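Local coordinates for putative uncharacterized protein (Emericella nidulans, PDB 3PGB), which is a copper amine oxidase that carries topaquinone and copper and, like others of its family, probably oxidises primary amines, at residues 386-391 and 632-637; 452-457 and 468-473. All blocks are in the same frame, centred on the assembly; numbering follows the deposited sequence.

Interaction 1 of 2, residues 386-391 and 632-637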
loop_
_atom_site.group_PDB
_atom_site.type_symbol
_atom_site.label_atom_id
_atom_site.label_comp_id
_atom_site.label_asym_id
_atom_site.label_seq_id
_atom_site.Cartn_x
_atom_site.Cartn_y
_atom_site.Cartn_z
ATOM N N LEU A 386 1.801 -3.213 -20.318
ATOM C CA LEU A 386 2.318 -2.164 -21.181
ATOM C C LEU A 386 3.547 -1.527 -20.544
ATOM O O LEU A 386 3.562 -1.274 -19.339
ATOM C CB LEU A 386 1.237 -1.108 -21.448
ATOM C CG LEU A 386 1.634 0.177 -22.177
ATOM C CD1 LEU A 386 2.403 -0.126 -23.443
ATOM C CD2 LEU A 386 0.408 1.005 -22.483
ATOM N N ALA A 387 4.577 -1.299 -21.360
ATOM C CA ALA A 387 5.731 -0.496 -20.972
ATOM C C ALA A 387 5.905 0.606 -22.012
ATOM O O ALA A 387 6.592 0.424 -23.026
ATOM C CB ALA A 387 6.977 -1.352 -20.892
ATOM N N HIS A 388 5.263 1.745 -21.753
ATOM C CA HIS A 388 5.229 2.862 -22.693
ATOM C C HIS A 388 6.289 3.885 -22.315
ATOM O O HIS A 388 6.222 4.477 -21.248
ATOM C CB HIS A 388 3.848 3.512 -22.669
ATOM C CG HIS A 388 3.544 4.335 -23.880
ATOM N ND1 HIS A 388 4.310 5.418 -24.258
ATOM C CD2 HIS A 388 2.548 4.241 -24.790
ATOM C CE1 HIS A 388 3.803 5.949 -25.355
ATOM N NE2 HIS A 388 2.732 5.255 -25.698
ATOM N N TYR A 389 7.261 4.087 -23.198
ATOM C CA TYR A 389 8.366 5.016 -22.951
ATOM C C TYR A 389 8.171 6.369 -23.650
ATOM O O TYR A 389 7.231 6.565 -24.420
ATOM C CB TYR A 389 9.683 4.389 -23.410
ATOM C CG TYR A 389 10.115 3.235 -22.554
ATOM C CD1 TYR A 389 9.498 1.990 -22.666
ATOM C CD2 TYR A 389 11.137 3.380 -21.631
ATOM C CE1 TYR A 389 9.891 0.932 -21.873
ATOM C CE2 TYR A 389 11.533 2.331 -20.840
ATOM C CZ TYR A 389 10.907 1.112 -20.960
ATOM O OH TYR A 389 11.320 0.070 -20.163
ATOM N N ALA A 390 9.075 7.297 -23.344
ATOM C CA ALA A 390 9.128 8.605 -23.990
ATOM C C ALA A 390 10.552 9.110 -23.873
ATOM O O ALA A 390 11.247 8.776 -22.910
ATOM C CB ALA A 390 8.166 9.576 -23.329
ATOM N N ALA A 391 10.986 9.905 -24.849
ATOM C CA ALA A 391 12.346 10.433 -24.857
ATOM C C ALA A 391 12.533 11.449 -25.972
ATOM O O ALA A 391 11.674 11.595 -26.837
ATOM C CB ALA A 391 13.350 9.304 -25.005
ATOM N N SER A 632 -1.761 7.834 -27.951
ATOM C CA SER A 632 -0.378 7.460 -28.245
ATOM C C SER A 632 -0.132 7.189 -29.730
ATOM O O SER A 632 -0.879 6.448 -30.366
ATOM C CB SER A 632 0.023 6.228 -27.431
ATOM O OG SER A 632 1.226 5.664 -27.917
ATOM N N SER A 633 0.915 7.801 -30.270
ATOM C CA SER A 633 1.359 7.530 -31.633
ATOM C C SER A 633 2.001 6.144 -31.739
ATOM O O SER A 633 1.955 5.519 -32.797
ATOM C CB SER A 633 2.353 8.602 -32.103
ATOM O OG SER A 633 1.745 9.884 -32.176
ATOM N N ASN A 634 2.598 5.664 -30.650
ATOM C CA ASN A 634 3.190 4.326 -30.631
ATOM C C ASN A 634 2.146 3.216 -30.714
ATOM O O ASN A 634 2.334 2.212 -31.414
ATOM C CB ASN A 634 3.990 4.103 -29.348
ATOM C CG ASN A 634 5.238 4.940 -29.275
ATOM O OD1 ASN A 634 5.622 5.605 -30.237
ATOM N ND2 ASN A 634 5.887 4.908 -28.117
ATOM N N LEU A 635 1.056 3.398 -29.974
ATOM C CA LEU A 635 0.080 2.339 -29.770
ATOM C C LEU A 635 -1.011 2.337 -30.818
ATOM O O LEU A 635 -1.433 1.278 -31.271
ATOM C CB LEU A 635 -0.560 2.469 -28.384
ATOM C CG LEU A 635 0.297 2.051 -27.195
ATOM C CD1 LEU A 635 -0.510 2.178 -25.918
ATOM C CD2 LEU A 635 0.800 0.631 -27.378
ATOM N N VAL A 636 -1.476 3.526 -31.185
ATOM C CA VAL A 636 -2.642 3.670 -32.047
ATOM C C VAL A 636 -3.818 2.922 -31.392
ATOM O O VAL A 636 -4.264 3.333 -30.325
ATOM C CB VAL A 636 -2.328 3.241 -33.501
ATOM C CG1 VAL A 636 -3.492 3.557 -34.430
ATOM C CG2 VAL A 636 -1.075 3.952 -33.984
ATOM N N HIS A 637 -4.297 1.828 -31.978
ATOM C CA HIS A 637 -5.447 1.111 -31.407
ATOM C C HIS A 637 -5.054 -0.128 -30.575
ATOM O O HIS A 637 -5.933 -0.870 -30.130
ATOM C CB HIS A 637 -6.426 0.698 -32.518
ATOM C CG HIS A 637 -6.996 1.849 -33.286
ATOM N ND1 HIS A 637 -7.727 2.856 -32.689
ATOM C CD2 HIS A 637 -6.970 2.141 -34.609
ATOM C CE1 HIS A 637 -8.111 3.725 -33.607
ATOM N NE2 HIS A 637 -7.666 3.313 -34.782
#
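Ser632 OG is gripped by two groups. His388 NE2 meets it across the contact at 2.7 Å, almost straight at 176°, and the backbone N of Leu635 donates to it from three residues further on at 3.1 Å, which makes an ST motif at the start of the turn. OG lies near the plane of the imidazole, at its edge. His388 CG stands anti to the backbone N (chi1 -160°), which carries the ring off the strand toward the turn, and its other nitrogen is held too: ND1 donates to the backbone O of Tyr389 at 3.1 Å, a bent bond whose acceptor sits somewhat out of the ring plane. With both nitrogens engaged, the rotation of this buried ring is fixed.

Two later residues of the turn, Asn634 and Leu635, also meet the ring. Leu635 CD1 comes to its edge at CD2, 3.9 Å away, and the same methyl meets Leu386 CD2 at 3.7 Å, the two leucines reaching toward each other tip to tip. The amide of Asn634 approaches obliquely, its plane 17° from that of the imidazole, with ND2 3.6 Å from His388 CE1. That ND2 is hydrogen-bonded to Ser397 O, beyond the two segments, while Ser633 OG bonds to the backbone N of Asn572 of the second subunit.

The next residue of the strand, Tyr389, leads its ring away from the turn, packs against the copper ligand His532 and hydrogen-bonds through OH to O4 of the topaquinone at position 484. A tyrosine bonded to O4 of the cofactor is a familiar feature of copper amine oxidase active sites; here His388, one residue before that tyrosine, ties the strand to the 632-637 turn through Ser632.

Interaction 2 of 2, residues 452-457 and 468-473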
loop_
_atom_site.group_PDB
_atom_site.type_symbol
_atom_site.label_atom_id
_atom_site.label_comp_id
_atom_site.label_asym_id
_atom_site.label_seq_id
_atom_site.Cartn_x
_atom_site.Cartn_y
_atom_site.Cartn_z
ATOM N N ALA A 452 1.330 -11.836 8.928
ATOM C CA ALA A 452 1.640 -10.430 8.663
ATOM C C ALA A 452 2.303 -9.786 9.864
ATOM O O ALA A 452 2.023 -10.159 11.007
ATOM C CB ALA A 452 0.381 -9.671 8.296
ATOM N N ASP A 453 3.166 -8.807 9.610
ATOM C CA ASP A 453 3.859 -8.106 10.692
ATOM C C ASP A 453 2.925 -7.258 11.577
ATOM O O ASP A 453 3.369 -6.705 12.582
ATOM C CB ASP A 453 5.022 -7.255 10.147
ATOM C CG ASP A 453 4.569 -5.977 9.448
ATOM O OD1 ASP A 453 3.456 -5.940 8.886
ATOM O OD2 ASP A 453 5.362 -5.006 9.437
ATOM N N TYR A 454 1.650 -7.161 11.199
ATOM C CA TYR A 454 0.642 -6.441 11.978
ATOM C C TYR A 454 -0.575 -7.347 12.164
ATOM O O TYR A 454 -0.877 -8.150 11.291
ATOM C CB TYR A 454 0.235 -5.143 11.252
ATOM C CG TYR A 454 -0.490 -5.363 9.933
ATOM C CD1 TYR A 454 0.208 -5.485 8.737
ATOM C CD2 TYR A 454 -1.879 -5.457 9.887
ATOM C CE1 TYR A 454 -0.461 -5.690 7.528
ATOM C CE2 TYR A 454 -2.551 -5.667 8.696
ATOM C CZ TYR A 454 -1.839 -5.782 7.520
ATOM O OH TYR A 454 -2.512 -5.985 6.339
ATOM N N PRO A 455 -1.292 -7.204 13.290
ATOM C CA PRO A 455 -2.448 -8.051 13.559
ATOM C C PRO A 455 -3.642 -7.676 12.693
ATOM O O PRO A 455 -3.669 -6.593 12.121
ATOM C CB PRO A 455 -2.751 -7.758 15.029
ATOM C CG PRO A 455 -2.350 -6.358 15.205
ATOM C CD PRO A 455 -1.150 -6.153 14.309
ATOM N N MET A 456 -4.616 -8.576 12.603
ATOM C CA MET A 456 -5.844 -8.327 11.852
ATOM C C MET A 456 -6.720 -7.275 12.550
ATOM O O MET A 456 -7.241 -6.357 11.911
ATOM C CB MET A 456 -6.629 -9.640 11.702
ATOM C CG MET A 456 -8.024 -9.519 11.081
ATOM S SD MET A 456 -7.971 -9.346 9.288
ATOM C CE MET A 456 -7.337 -7.703 9.170
ATOM N N ALA A 457 -6.878 -7.422 13.862
ATOM C CA ALA A 457 -7.767 -6.564 14.637
ATOM C C ALA A 457 -7.356 -6.549 16.105
ATOM O O ALA A 457 -6.681 -7.462 16.586
ATOM C CB ALA A 457 -9.206 -7.047 14.497
ATOM N N THR A 468 -6.398 -10.225 17.244
ATOM C CA THR A 468 -6.502 -11.308 16.265
ATOM C C THR A 468 -5.310 -11.225 15.320
ATOM O O THR A 468 -4.969 -10.140 14.840
ATOM C CB THR A 468 -7.789 -11.194 15.420
ATOM O OG1 THR A 468 -8.938 -11.212 16.274
ATOM C CG2 THR A 468 -7.888 -12.339 14.433
ATOM N N LYS A 469 -4.674 -12.362 15.054
ATOM C CA LYS A 469 -3.537 -12.393 14.143
ATOM C C LYS A 469 -4.002 -12.215 12.706
ATOM O O LYS A 469 -5.138 -12.537 12.376
ATOM C CB LYS A 469 -2.764 -13.709 14.267
ATOM C CG LYS A 469 -2.128 -13.955 15.631
ATOM C CD LYS A 469 -1.015 -15.013 15.561
ATOM C CE LYS A 469 0.385 -14.409 15.693
ATOM N NZ LYS A 469 0.673 -13.318 14.726
ATOM N N ASN A 470 -3.116 -11.694 11.864
ATOM C CA ASN A 470 -3.379 -11.554 10.434
ATOM C C ASN A 470 -2.585 -12.606 9.664
ATOM O O ASN A 470 -1.474 -12.346 9.173
ATOM C CB ASN A 470 -3.018 -10.139 9.959
ATOM C CG ASN A 470 -3.351 -9.898 8.499
ATOM O OD1 ASN A 470 -4.086 -10.657 7.878
ATOM N ND2 ASN A 470 -2.807 -8.829 7.945
ATOM N N VAL A 471 -3.156 -13.803 9.574
ATOM C CA VAL A 471 -2.559 -14.880 8.800
ATOM C C VAL A 471 -3.262 -14.958 7.450
ATOM O O VAL A 471 -4.485 -15.124 7.397
ATOM C CB VAL A 471 -2.662 -16.229 9.533
ATOM C CG1 VAL A 471 -1.964 -17.317 8.729
ATOM C CG2 VAL A 471 -2.057 -16.119 10.924
ATOM N N TYR A 472 -2.493 -14.821 6.370
ATOM C CA TYR A 472 -3.049 -14.785 5.020
ATOM C C TYR A 472 -2.338 -15.742 4.058
ATOM O O TYR A 472 -1.201 -16.146 4.307
ATOM C CB TYR A 472 -3.019 -13.352 4.474
ATOM C CG TYR A 472 -1.640 -12.761 4.272
ATOM C CD1 TYR A 472 -1.010 -12.814 3.035
ATOM C CD2 TYR A 472 -0.979 -12.118 5.312
ATOM C CE1 TYR A 472 0.256 -12.269 2.849
ATOM C CE2 TYR A 472 0.276 -11.569 5.133
ATOM C CZ TYR A 472 0.889 -11.649 3.901
ATOM O OH TYR A 472 2.135 -11.097 3.734
ATOM N N PHE A 473 -3.020 -16.078 2.961
ATOM C CA PHE A 473 -2.514 -17.016 1.954
ATOM C C PHE A 473 -2.117 -16.297 0.663
ATOM O O PHE A 473 -2.817 -15.390 0.219
ATOM C CB PHE A 473 -3.582 -18.065 1.665
ATOM C CG PHE A 473 -3.130 -19.168 0.763
ATOM C CD1 PHE A 473 -2.426 -20.247 1.270
ATOM C CD2 PHE A 473 -3.433 -19.144 -0.591
ATOM C CE1 PHE A 473 -2.012 -21.278 0.439
ATOM C CE2 PHE A 473 -3.024 -20.167 -1.429
ATOM C CZ PHE A 473 -2.312 -21.239 -0.914
HETATM O O HOH W 1 -0.232 -10.901 12.269
#
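A classic beta bulge ends this antiparallel pairing: Met456 and Ala457 both face Thr468, whose O takes the N-H of Met456 at 2.8 Å and, weakly, that of Ala457. Thr468 N returns a bond to Ala457 O at 2.9 Å, so Ala457 and Thr468 form a hydrogen-bonded pair.

Beyond the bulge, residues 452-455 arch over Asn470. Its CG is anti to the backbone N (chi1 -176°), and the side chain enters the arch: CB packs against Tyr454 O at 3.2 Å, and ND2 lies 3.3 Å from Ala452 CB. The same ND2 approaches the tyrosine ring obliquely, 3.2 Å from Tyr454 CZ, with amide and ring planes 56° apart. The arch is closed by Ala452 N, which donates to Asn470 O at 2.9 Å nearly along the C=O axis. A water lies between the same two residues, accepting from Asn470 N and 2.7 Å from Ala452 O. Ala452 CB also touches Tyr472 at the ring edge, 3.7 Å from CE2.

The loop joins strand 437-451 to strand 457-460, and both of these pair with strand 464-479. Lys469, whose CB points away from the loop, reaches Asp451 in a salt bridge, and Tyr472 stacks on His493 just past strand 486-492. The second subunit adjoins the loop, its Arg503 making a cation-pi contact with Tyr454.

Both contacts belong to the enzyme domain of the oxidase, on opposite sides of the chain's centre. Their own centres are 41 Å apart and their nearest atoms about 24 Å, so they do not touch. Along the chain, interaction 2 is nested within the loop that interaction 1 closes. Interaction 1 lies next to the active site, the side chain of Tyr389 being about 6 Å from the copper ion and about 3 Å from that of His532. Interaction 2 is not near the copper or calcium sites. Both reach the dimer interface: the turn at 632-637 and the loop at 452-457 each bond to the second subunit.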